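Local coordinates for hypothetical Thioesterase Protein SP_1851 (Streptococcus pneumoniae serotype 4, PDB 4XY5), which probably hydrolyses thioesters, perhaps acyl-coenzyme A compounds, as a hotdog-fold enzyme of the PaaI type, at residues Y49-T52 against L53-I57. The protein carries 1 engineered substitution. Residues are numbered along the deposited sequence; the frame is centred on the assembly and turned at random.
Engineered in segment 53-57: Ala55 (natural residue Asp).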
loop_
_atom_site.group_PDB
_atom_site.type_symbol
_atom_site.label_atom_id
_atom_site.label_comp_id
_atom_site.label_asym_id
_atom_site.label_seq_id
_atom_site.Cartn_x
_atom_site.Cartn_y
_atom_site.Cartn_z
ATOM N N TYR A 49 -13.372 4.973 9.311
ATOM C CA TYR A 49 -14.721 4.491 9.029
ATOM C C TYR A 49 -14.800 3.908 7.629
ATOM O O TYR A 49 -15.267 2.780 7.441
ATOM C CB TYR A 49 -15.735 5.636 9.203
ATOM C CG TYR A 49 -17.076 5.454 8.515
ATOM C CD1 TYR A 49 -18.107 4.745 9.118
ATOM C CD2 TYR A 49 -17.322 6.046 7.275
ATOM C CE1 TYR A 49 -19.343 4.597 8.482
ATOM C CE2 TYR A 49 -18.544 5.908 6.642
ATOM C CZ TYR A 49 -19.548 5.188 7.248
ATOM O OH TYR A 49 -20.764 5.050 6.612
ATOM N N LEU A 50 -14.317 4.659 6.643
ATOM C CA LEU A 50 -14.353 4.190 5.260
ATOM C C LEU A 50 -13.540 2.907 5.104
ATOM O O LEU A 50 -13.972 1.981 4.446
ATOM C CB LEU A 50 -13.815 5.262 4.300
ATOM C CG LEU A 50 -14.647 6.549 4.212
ATOM C CD1 LEU A 50 -13.904 7.568 3.344
ATOM C CD2 LEU A 50 -15.989 6.212 3.620
ATOM N N PHE A 51 -12.364 2.859 5.720
ATOM C CA PHE A 51 -11.556 1.640 5.654
ATOM C C PHE A 51 -12.297 0.469 6.275
ATOM O O PHE A 51 -12.275 -0.654 5.754
ATOM C CB PHE A 51 -10.218 1.831 6.364
ATOM C CG PHE A 51 -9.336 0.606 6.333
ATOM C CD1 PHE A 51 -8.383 0.445 5.344
ATOM C CD2 PHE A 51 -9.464 -0.384 7.308
ATOM C CE1 PHE A 51 -7.562 -0.677 5.325
ATOM C CE2 PHE A 51 -8.668 -1.501 7.298
ATOM C CZ PHE A 51 -7.702 -1.657 6.299
ATOM N N THR A 52 -12.940 0.711 7.413
ATOM C CA THR A 52 -13.595 -0.382 8.099
ATOM C C THR A 52 -14.757 -0.931 7.256
ATOM O O THR A 52 -14.976 -2.141 7.215
ATOM C CB THR A 52 -14.083 0.059 9.506
ATOM O OG1 THR A 52 -12.934 0.389 10.314
ATOM C CG2 THR A 52 -14.880 -1.059 10.198
ATOM N N LEU A 53 -15.486 -0.050 6.580
ATOM C CA LEU A 53 -16.504 -0.515 5.633
ATOM C C LEU A 53 -15.867 -1.477 4.625
ATOM O O LEU A 53 -16.389 -2.565 4.382
ATOM C CB LEU A 53 -17.163 0.656 4.903
ATOM C CG LEU A 53 -17.937 1.694 5.720
ATOM C CD1 LEU A 53 -18.555 2.743 4.804
ATOM C CD2 LEU A 53 -19.038 1.043 6.576
ATOM N N CYS A 54 -14.715 -1.098 4.076
ATOM C CA CYS A 54 -14.056 -1.931 3.068
ATOM C C CYS A 54 -13.561 -3.261 3.642
ATOM O O CYS A 54 -13.688 -4.315 3.001
ATOM C CB CYS A 54 -12.875 -1.193 2.430
ATOM S SG CYS A 54 -13.369 0.221 1.460
ATOM N N ALA A 55 -12.985 -3.215 4.841
ATOM C CA ALA A 55 -12.418 -4.423 5.443
ATOM C C ALA A 55 -13.488 -5.442 5.794
ATOM O O ALA A 55 -13.295 -6.651 5.628
ATOM C CB ALA A 55 -11.607 -4.076 6.685
ATOM N N GLN A 56 -14.611 -4.959 6.309
ATOM C CA GLN A 56 -15.720 -5.849 6.608
ATOM C C GLN A 56 -16.227 -6.527 5.327
ATOM O O GLN A 56 -16.430 -7.750 5.283
ATOM C CB GLN A 56 -16.833 -5.072 7.293
ATOM C CG GLN A 56 -18.024 -5.919 7.716
ATOM C CD GLN A 56 -17.701 -6.879 8.849
ATOM O OE1 GLN A 56 -16.578 -6.921 9.359
ATOM N NE2 GLN A 56 -18.693 -7.665 9.245
ATOM N N ILE A 57 -16.373 -5.747 4.262
ATOM C CA ILE A 57 -16.856 -6.310 3.003
ATOM C C ILE A 57 -15.814 -7.275 2.422
ATOM O O ILE A 57 -16.165 -8.304 1.852
ATOM C CB ILE A 57 -17.250 -5.190 1.987
ATOM C CG1 ILE A 57 -18.735 -4.834 2.147
ATOM C CG2 ILE A 57 -17.041 -5.639 0.537
ATOM C CD1 ILE A 57 -19.154 -4.441 3.574
#
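Tyr49 and Leu53 open a run of four successive i to i+4 backbone hydrogen bonds that continues through Leu50-Cys54 and Phe51-Ala55 to Thr52-Gln56, a regular stretch of alpha-helix more than two turns long, beginning near the N-terminal end of helix 47-64. The bond from Ala55 N to Phe51 O is the shortest at 2.8 Å, and that from Gln56 N to Thr52 O the straightest, with 169° at the hydrogen. Tyr49 and Leu53 make the main side-chain contact and illustrate how i to i+4 spacing gathers side chains on one flank. With chi1 at 160°, CG of Tyr49 lies trans to the backbone N, which swings the phenol ring along the helix toward Leu53. There CG of the leucine sits over a ring face in a CH-pi contact, 4.2 Å from the centroid, while CD1 reaches the hydroxyl-bearing end, 3.6 Å from CZ. Phe51 projects from another flank; its CE2 meets the methyl CB of Ala55 obliquely at 4.0 Å. Ala55 is engineered in place of Asp, and this packing therefore describes the variant. Polar ends are held from outside the two segments: Thr52 OG1 bonds to Gly48 O, and Gln56 OE1 accepts from His46 NE2 of the second subunit. This is the central helix of a hotdog fold, wrapped by its antiparallel sheet. Leu50 and Leu53 pack on that sheet, both touching Leu88, and Gln56 reaches the second subunit; Phe51 serves both, lying against strand 68-78 and Phe121 while stacking on Phe51 of the partner.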